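Single-stranded DNA-binding protein (PDB 5ODK) probably binds single-stranded DNA through an OB fold, consistent with a role in phage DNA replication. Local coordinates at residues Val7-Val12 / Leu17-His22; Val25-Cys30 / Leu170-Asp175; Arg150-Glu155 / Arg161-Leu166. All coordinates share one frame; numbering follows the deposited sequence.

Overall arrangement
From the N terminus, contact 1 closes first: residues 7-12 turn back through a short loop onto 17-22, forming a hairpin at the edge of the sheet. Strand 15-18 then leads to strand 23-26, where contact 2 opens. Contact 2 closes only at 170-175, near the end of the chain, so it spans most of the fold. Contact 3 lies nested inside that long loop, as the hairpin of strands 144-156 and 159-173. Contacts 2 and 3 share strand 159-173 and sit on opposite sides of the chain's centre, their centres about 22 Å apart. Contacts 1 and 3 touch where Ser20 O meets Arg150 NH1.

Contact 1. Residues Val7-Val12 / Leu17-His22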
# COMPACT_ATOMS: atom_id res chain seq x y z
N VAL A 7 -12.63 -11.50 -4.02
CA VAL A 7 -12.88 -12.38 -5.16
C VAL A 7 -11.85 -12.00 -6.23
O VAL A 7 -11.92 -10.90 -6.79
CB VAL A 7 -14.29 -12.19 -5.74
CG1 VAL A 7 -14.51 -13.10 -6.96
CG2 VAL A 7 -15.35 -12.45 -4.69
N PRO A 8 -10.87 -12.87 -6.50
CA PRO A 8 -9.84 -12.51 -7.50
C PRO A 8 -10.38 -12.27 -8.89
O PRO A 8 -11.26 -13.02 -9.35
CB PRO A 8 -8.87 -13.71 -7.48
CG PRO A 8 -9.11 -14.36 -6.15
CD PRO A 8 -10.56 -14.15 -5.83
N ALA A 9 -9.83 -11.25 -9.56
CA ALA A 9 -10.08 -11.02 -10.97
C ALA A 9 -8.86 -11.45 -11.83
O ALA A 9 -9.02 -12.10 -12.86
CB ALA A 9 -10.43 -9.57 -11.22
N LYS A 10 -7.65 -11.11 -11.39
CA LYS A 10 -6.43 -11.40 -12.15
C LYS A 10 -5.27 -11.56 -11.17
O LYS A 10 -5.04 -10.68 -10.37
CB LYS A 10 -6.13 -10.26 -13.14
CG LYS A 10 -4.88 -10.42 -14.03
CD LYS A 10 -5.02 -11.53 -15.07
CE LYS A 10 -3.73 -11.74 -15.87
NZ LYS A 10 -3.81 -12.86 -16.86
N LYS A 11 -4.54 -12.66 -11.26
CA LYS A 11 -3.34 -12.92 -10.46
C LYS A 11 -2.11 -12.77 -11.39
O LYS A 11 -2.08 -13.29 -12.51
CB LYS A 11 -3.46 -14.33 -9.85
CG LYS A 11 -2.38 -14.73 -8.85
CD LYS A 11 -2.72 -16.07 -8.17
CE LYS A 11 -1.66 -16.52 -7.17
NZ LYS A 11 -1.49 -15.51 -6.09
N VAL A 12 -1.12 -12.00 -10.95
CA VAL A 12 0.17 -11.83 -11.66
C VAL A 12 1.32 -12.07 -10.69
O VAL A 12 1.06 -12.22 -9.49
CB VAL A 12 0.30 -10.43 -12.29
CG1 VAL A 12 -0.81 -10.21 -13.30
CG2 VAL A 12 0.28 -9.33 -11.23
N LEU A 17 -5.34 -8.49 -8.59
CA LEU A 17 -6.45 -7.55 -8.74
C LEU A 17 -7.71 -8.32 -8.43
O LEU A 17 -7.91 -9.43 -8.93
CB LEU A 17 -6.51 -7.01 -10.17
CG LEU A 17 -7.71 -6.12 -10.45
CD1 LEU A 17 -7.63 -4.79 -9.68
CD2 LEU A 17 -7.78 -5.85 -11.92
N TYR A 18 -8.55 -7.73 -7.59
CA TYR A 18 -9.82 -8.32 -7.19
C TYR A 18 -10.97 -7.67 -7.97
O TYR A 18 -10.87 -6.53 -8.44
CB TYR A 18 -10.01 -8.21 -5.65
CG TYR A 18 -8.93 -8.96 -4.93
CD1 TYR A 18 -9.06 -10.33 -4.71
CD2 TYR A 18 -7.75 -8.34 -4.54
CE1 TYR A 18 -8.07 -11.04 -4.06
CE2 TYR A 18 -6.73 -9.06 -3.94
CZ TYR A 18 -6.90 -10.42 -3.69
OH TYR A 18 -5.89 -11.14 -3.09
N LYS A 19 -12.09 -8.39 -8.04
CA LYS A 19 -13.25 -7.90 -8.77
C LYS A 19 -13.79 -6.60 -8.24
O LYS A 19 -14.36 -5.81 -8.98
CB LYS A 19 -14.35 -8.95 -8.81
CG LYS A 19 -13.99 -10.12 -9.71
CD LYS A 19 -15.18 -11.00 -9.99
CE LYS A 19 -14.72 -12.26 -10.70
NZ LYS A 19 -15.87 -13.09 -11.17
N SER A 20 -13.63 -6.38 -6.93
CA SER A 20 -14.06 -5.21 -6.22
C SER A 20 -13.08 -4.02 -6.33
O SER A 20 -13.30 -2.96 -5.74
CB SER A 20 -14.20 -5.61 -4.75
OG SER A 20 -13.00 -6.23 -4.32
N GLY A 21 -11.98 -4.20 -7.06
CA GLY A 21 -10.98 -3.15 -7.26
C GLY A 21 -9.85 -3.14 -6.27
O GLY A 21 -8.90 -2.38 -6.41
N HIS A 22 -9.94 -3.97 -5.22
CA HIS A 22 -8.82 -4.16 -4.33
C HIS A 22 -7.60 -4.67 -5.07
O HIS A 22 -7.76 -5.36 -6.10
CB HIS A 22 -9.17 -5.15 -3.21
CG HIS A 22 -10.24 -4.67 -2.29
ND1 HIS A 22 -11.57 -4.76 -2.60
CD2 HIS A 22 -10.17 -4.11 -1.05
CE1 HIS A 22 -12.29 -4.31 -1.58
NE2 HIS A 22 -11.46 -3.87 -0.64
O HOH W 1 -13.74 -8.87 -4.29
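Lys19 and Val7 meet because Lys19 sets CG beside its own backbone N (chi1 -71°) and then runs extended, which carries CD to 3.7 Å from Val7 CG1. Val7 turns that methyl beside its carbonyl carbon (chi1 179°). The two side chains cross at a slant just beyond the paired ends of a beta hairpin, strand 8-12 with strand 15-18, where both residues are exposed. The Tyr18 ring crosses Pro8 obliquely, CE1 4.1 Å from Pro8 CG, with Val7 O at the ring edge.

Four backbone hydrogen bonds join the segments. Lys19 N points straight at Val7 O. Lys10 and Leu17 form a hydrogen-bonded antiparallel pair, with Leu17 N giving its proton to Lys10 O. Pro8 and Tyr18 form a non-hydrogen-bonded pair with diverging side chains. The register slips by one residue between these pairs, a classic beta bulge with Ala9 and Lys10 both facing Leu17. Ala9 CB rests 3.9 Å from Lys19 CG.

Beyond the pairing, a type I turn runs from Tyr18 to Gly21, and a water links Val7 N to Ser20 OG. Leu17 touches Gln70 of helix 61-76. At the bulge, Leu17 O accepts two bonds: Ala9 N at 2.7 Å, on a lone pair, and Lys10 N at 3.0 Å, tilted from the carbonyl plane.

Contact 2. Residues Val25-Cys30 / Leu170-Asp175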
# COMPACT_ATOMS: atom_id res chain seq x y z
N VAL A 25 -0.52 -6.18 -3.24
CA VAL A 25 0.89 -6.08 -3.59
C VAL A 25 1.64 -7.00 -2.67
O VAL A 25 1.56 -6.87 -1.44
CB VAL A 25 1.43 -4.65 -3.59
CG1 VAL A 25 0.78 -3.85 -4.70
CG2 VAL A 25 1.37 -3.97 -2.25
N SER A 26 2.32 -7.98 -3.24
CA SER A 26 2.96 -9.04 -2.47
C SER A 26 4.45 -8.87 -2.42
O SER A 26 5.06 -8.47 -3.43
CB SER A 26 2.59 -10.41 -3.00
OG SER A 26 1.18 -10.57 -3.06
N ASN A 27 5.05 -9.19 -1.28
CA ASN A 27 6.50 -9.22 -1.14
C ASN A 27 7.13 -7.87 -1.44
O ASN A 27 7.91 -7.68 -2.39
CB ASN A 27 7.05 -10.35 -2.00
CG ASN A 27 6.39 -11.67 -1.69
OD1 ASN A 27 6.37 -12.08 -0.50
ND2 ASN A 27 5.80 -12.31 -2.70
N VAL A 28 6.77 -6.93 -0.58
CA VAL A 28 7.25 -5.54 -0.62
C VAL A 28 7.86 -5.22 0.74
O VAL A 28 7.50 -5.85 1.75
CB VAL A 28 6.15 -4.56 -1.01
CG1 VAL A 28 5.65 -4.90 -2.41
CG2 VAL A 28 5.01 -4.56 0.00
N ARG A 29 8.77 -4.25 0.78
CA ARG A 29 9.40 -3.92 2.05
C ARG A 29 8.66 -2.76 2.67
O ARG A 29 8.34 -1.78 2.03
CB ARG A 29 10.89 -3.60 1.84
CG ARG A 29 11.76 -3.73 3.06
CD ARG A 29 13.24 -3.70 2.68
NE ARG A 29 14.04 -3.86 3.87
CZ ARG A 29 15.33 -3.67 3.91
NH1 ARG A 29 16.01 -3.31 2.83
NH2 ARG A 29 15.96 -3.82 5.06
N CYS A 30 8.36 -2.84 3.96
CA CYS A 30 7.64 -1.75 4.54
C CYS A 30 8.53 -0.73 5.22
O CYS A 30 9.67 -0.99 5.61
CB CYS A 30 6.56 -2.20 5.49
SG CYS A 30 7.11 -2.57 7.11
N LEU A 170 0.14 -8.23 5.88
CA LEU A 170 0.57 -9.59 6.24
C LEU A 170 2.09 -9.61 6.32
O LEU A 170 2.75 -9.30 5.34
CB LEU A 170 0.11 -10.59 5.19
CG LEU A 170 0.73 -11.99 5.20
CD1 LEU A 170 0.39 -12.76 6.46
CD2 LEU A 170 0.35 -12.80 3.96
N LYS A 171 2.64 -10.00 7.47
CA LYS A 171 4.07 -10.17 7.58
C LYS A 171 4.53 -11.35 6.73
O LYS A 171 3.94 -12.42 6.79
CB LYS A 171 4.49 -10.37 9.02
CG LYS A 171 5.99 -10.45 9.13
CD LYS A 171 6.56 -9.98 10.35
CE LYS A 171 8.07 -10.00 10.31
NZ LYS A 171 8.42 -10.09 11.73
N ARG A 172 5.59 -11.13 5.95
CA ARG A 172 6.17 -12.15 5.09
C ARG A 172 7.56 -12.59 5.48
O ARG A 172 7.84 -13.79 5.43
CB ARG A 172 6.19 -11.65 3.65
CG ARG A 172 4.83 -11.51 3.00
CD ARG A 172 4.17 -12.83 2.68
NE ARG A 172 4.88 -13.45 1.56
CZ ARG A 172 4.79 -14.71 1.21
NH1 ARG A 172 4.03 -15.57 1.89
NH2 ARG A 172 5.49 -15.11 0.16
N LYS A 173 8.46 -11.66 5.78
CA LYS A 173 9.85 -12.02 6.07
C LYS A 173 10.50 -10.96 6.93
O LYS A 173 10.19 -9.79 6.80
CB LYS A 173 10.65 -12.10 4.76
CG LYS A 173 11.94 -12.89 4.81
CD LYS A 173 12.58 -13.01 3.43
CE LYS A 173 12.72 -11.66 2.74
NZ LYS A 173 13.82 -11.57 1.75
N ASP A 174 11.39 -11.39 7.83
CA ASP A 174 12.22 -10.46 8.56
C ASP A 174 13.38 -9.98 7.69
O ASP A 174 13.84 -10.69 6.79
CB ASP A 174 12.75 -11.12 9.83
CG ASP A 174 11.65 -11.27 10.88
OD1 ASP A 174 11.10 -10.22 11.30
OD2 ASP A 174 11.34 -12.43 11.24
N ASP A 175 13.85 -8.77 7.98
CA ASP A 175 15.04 -8.21 7.33
C ASP A 175 15.59 -7.11 8.23
O ASP A 175 15.05 -6.86 9.31
CB ASP A 175 14.68 -7.72 5.90
CG ASP A 175 15.86 -7.54 4.96
OD1 ASP A 175 17.03 -7.65 5.39
OD2 ASP A 175 15.55 -7.25 3.77
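The guanidinium of Arg29 has the carboxylate of Asp175 stacked over one face, the two planes only 10° apart. Asp175 OD2 lies above the centre of the group, 3.6 Å from Arg29 CZ. No N-H points at this oxygen, so the long salt bridge from Arg29 NH2 to Asp175 OD2 rests on charge alone. Two of the Arg29 nitrogens serve other partners, NE bonding to Gly142 O and NH2 to Glu176 O, while Asp175 OD2 takes a bond from Trp144 NE1.

The guanidinium of Arg172 is used at its edge instead. Asn27 OD1 lies near its plane and is gripped side-on by two nitrogens. Arg172 NE reaches Asn27 OD1 at 2.9 Å with a fairly straight N-H (161°). Arg172 NH2 reaches the same oxygen at 3.2 Å and is more bent, but it lies on a lone pair. The Arg172 chain bends at its second and third torsions, which folds the group back so that NE faces Asn27. The amide and guanidinium planes stand 48° apart. The Asn27 side chain is about 7 Å from that of Lys13, which has been seen to bind magnesium in this protein, although none is bound here.

No backbone pairing joins 25-30 to 170-175. The side chains tie two strands of the OB-fold sheet across strand 144-156, which lies between them: Asn27 and Val28 form a G1 bulge opposite Val145, and Arg172 and Lys173 a classic bulge opposite Trp144.

Contact 3. Residues Arg150-Glu155 / Arg161-Leu166; sequences RPWSQE and RINANL. With PO4 (phosphate ion), chain D.
Arg150 to Gln154 pair with Asn165 to Arg161 in an antiparallel beta hairpin, part of the curved sheet of the OB fold. By backbone bonding, Arg150-Asn165, Trp152-Asn163 and Gln154-Arg161 are hydrogen-bonded pairs, each with two bonds. Pro151-Ala164 and Ser153-Ile162 are the non-hydrogen-bonded pairs between them. Here Pro151 CA comes within 3.1 Å of Asn163 O, a CA-H...O contact.

The aromatic contacts centre on Trp152. Its chi1 of 62° holds CG between the backbone N and the carbonyl carbon, and the indole reaches over the neighbouring strand. Asn163 CB makes a CH-pi contact 3.7 Å from the centroid of the five-membered ring of Trp152. Asn163 ND2 lies over the same ring system, 3.4 Å from Trp152 CZ2. The Asn165 amide lies nearly parallel to the indole plane, with ND2 close to Trp152 CD1. A water joins Trp152 NE1 to Ala164 O.

Among the polar side chains, Asn163 ND2 gives a bond of 3.0 Å to Gln154 OE1. The donor stands above the Gln154 carbonyl plane, and the two amides are almost perpendicular (89°).

On the face carrying Pro151, Ser153, Ile162 and Ala164, Pro151 CB packs on Ile162 CG2 and Ser153 CB on Ile162 CD1. Helix 61-76 packs there through Thr74, and Ser153 OG bonds to His78.

A phosphate, probably from the crystallisation liquor, sits beside Arg150. A second water accepts from Arg150 NE and Asn165 ND2 and lies within bonding distance of Pro151 O and phosphate O1. Arg150 NH1 bonds to Ser20 O, and Arg150 NH2 to phosphate O1 at 2.8 Å.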
# COMPACT_ATOMS: atom_id res chain seq x y z
N ARG A 150 -6.68 -0.19 -1.76
CA ARG A 150 -7.62 0.15 -2.84
C ARG A 150 -7.58 1.66 -3.05
O ARG A 150 -7.65 2.41 -2.09
CB ARG A 150 -9.04 -0.29 -2.56
CG ARG A 150 -9.86 -0.26 -3.85
CD ARG A 150 -11.19 -0.95 -3.74
NE ARG A 150 -12.12 -0.19 -2.92
CZ ARG A 150 -13.41 -0.50 -2.77
NH1 ARG A 150 -13.91 -1.63 -3.30
NH2 ARG A 150 -14.20 0.29 -2.07
N PRO A 151 -7.49 2.10 -4.31
CA PRO A 151 -7.45 3.55 -4.55
C PRO A 151 -8.77 4.25 -4.20
O PRO A 151 -9.85 3.64 -4.18
CB PRO A 151 -7.25 3.63 -6.06
CG PRO A 151 -6.64 2.34 -6.45
CD PRO A 151 -7.37 1.34 -5.58
N TRP A 152 -8.67 5.55 -3.95
CA TRP A 152 -9.82 6.44 -3.84
C TRP A 152 -9.39 7.83 -4.27
O TRP A 152 -8.21 8.17 -4.23
CB TRP A 152 -10.43 6.44 -2.43
CG TRP A 152 -9.58 6.89 -1.32
CD1 TRP A 152 -8.65 6.14 -0.65
CD2 TRP A 152 -9.63 8.16 -0.68
NE1 TRP A 152 -8.09 6.87 0.36
CE2 TRP A 152 -8.70 8.11 0.40
CE3 TRP A 152 -10.40 9.31 -0.85
CZ2 TRP A 152 -8.50 9.18 1.27
CZ3 TRP A 152 -10.21 10.39 0.04
CH2 TRP A 152 -9.25 10.31 1.08
N SER A 153 -10.36 8.62 -4.69
CA SER A 153 -10.10 9.94 -5.22
C SER A 153 -10.50 11.02 -4.22
O SER A 153 -11.50 10.90 -3.51
CB SER A 153 -10.82 10.13 -6.56
OG SER A 153 -12.20 9.86 -6.43
N GLN A 154 -9.72 12.08 -4.21
CA GLN A 154 -9.94 13.20 -3.31
C GLN A 154 -9.82 14.53 -4.03
O GLN A 154 -8.90 14.73 -4.79
CB GLN A 154 -8.98 13.10 -2.14
CG GLN A 154 -9.25 14.09 -1.01
CD GLN A 154 -8.31 13.85 0.14
OE1 GLN A 154 -7.10 13.69 -0.08
NE2 GLN A 154 -8.85 13.84 1.36
N GLU A 155 -10.76 15.41 -3.75
CA GLU A 155 -10.76 16.75 -4.31
C GLU A 155 -11.25 17.70 -3.24
O GLU A 155 -12.41 17.65 -2.82
CB GLU A 155 -11.68 16.78 -5.52
CG GLU A 155 -11.82 18.13 -6.21
CD GLU A 155 -12.87 18.14 -7.30
OE1 GLU A 155 -13.77 17.27 -7.29
OE2 GLU A 155 -12.80 19.04 -8.15
N ARG A 161 -6.14 14.46 -5.58
CA ARG A 161 -5.23 13.34 -5.32
C ARG A 161 -5.90 12.03 -5.67
O ARG A 161 -7.15 11.90 -5.60
CB ARG A 161 -4.80 13.28 -3.83
CG ARG A 161 -3.98 14.47 -3.32
CD ARG A 161 -3.61 14.30 -1.83
NE ARG A 161 -2.55 15.22 -1.34
CZ ARG A 161 -2.73 16.47 -0.87
NH1 ARG A 161 -3.93 17.03 -0.79
NH2 ARG A 161 -1.68 17.18 -0.48
N ILE A 162 -5.07 11.02 -5.97
CA ILE A 162 -5.52 9.64 -5.89
C ILE A 162 -4.73 9.01 -4.74
O ILE A 162 -3.51 8.93 -4.78
CB ILE A 162 -5.32 8.82 -7.18
CG1 ILE A 162 -6.00 9.52 -8.40
CG2 ILE A 162 -5.85 7.41 -7.00
CD1 ILE A 162 -7.50 9.67 -8.29
N ASN A 163 -5.46 8.60 -3.72
CA ASN A 163 -4.93 8.03 -2.50
C ASN A 163 -5.16 6.54 -2.51
O ASN A 163 -5.89 6.00 -3.35
CB ASN A 163 -5.65 8.66 -1.31
CG ASN A 163 -5.43 10.13 -1.18
OD1 ASN A 163 -4.34 10.62 -1.43
ND2 ASN A 163 -6.51 10.85 -0.87
N ALA A 164 -4.58 5.84 -1.52
CA ALA A 164 -4.78 4.40 -1.36
C ALA A 164 -5.25 4.10 0.08
O ALA A 164 -4.58 4.49 1.05
CB ALA A 164 -3.52 3.63 -1.65
N ASN A 165 -6.38 3.44 0.19
CA ASN A 165 -6.82 2.87 1.46
C ASN A 165 -5.95 1.67 1.78
O ASN A 165 -5.67 0.84 0.93
CB ASN A 165 -8.28 2.41 1.40
CG ASN A 165 -9.27 3.53 1.56
OD1 ASN A 165 -9.07 4.37 2.43
ND2 ASN A 165 -10.31 3.54 0.72
N LEU A 166 -5.56 1.59 3.05
CA LEU A 166 -4.80 0.47 3.60
C LEU A 166 -5.75 -0.48 4.27
O LEU A 166 -6.34 -0.13 5.29
CB LEU A 166 -3.78 0.99 4.60
CG LEU A 166 -2.89 -0.06 5.26
CD1 LEU A 166 -2.10 -0.83 4.23
CD2 LEU A 166 -1.98 0.59 6.28
P PO4 D . -14.24 4.21 -1.72
O1 PO4 D . -13.60 2.97 -1.31
O2 PO4 D . -15.69 3.80 -2.00
O3 PO4 D . -14.16 5.35 -0.69
O4 PO4 D . -13.66 4.73 -3.05
O HOH W 2 -11.11 2.36 -1.90
O HOH W 3 -6.38 6.60 2.63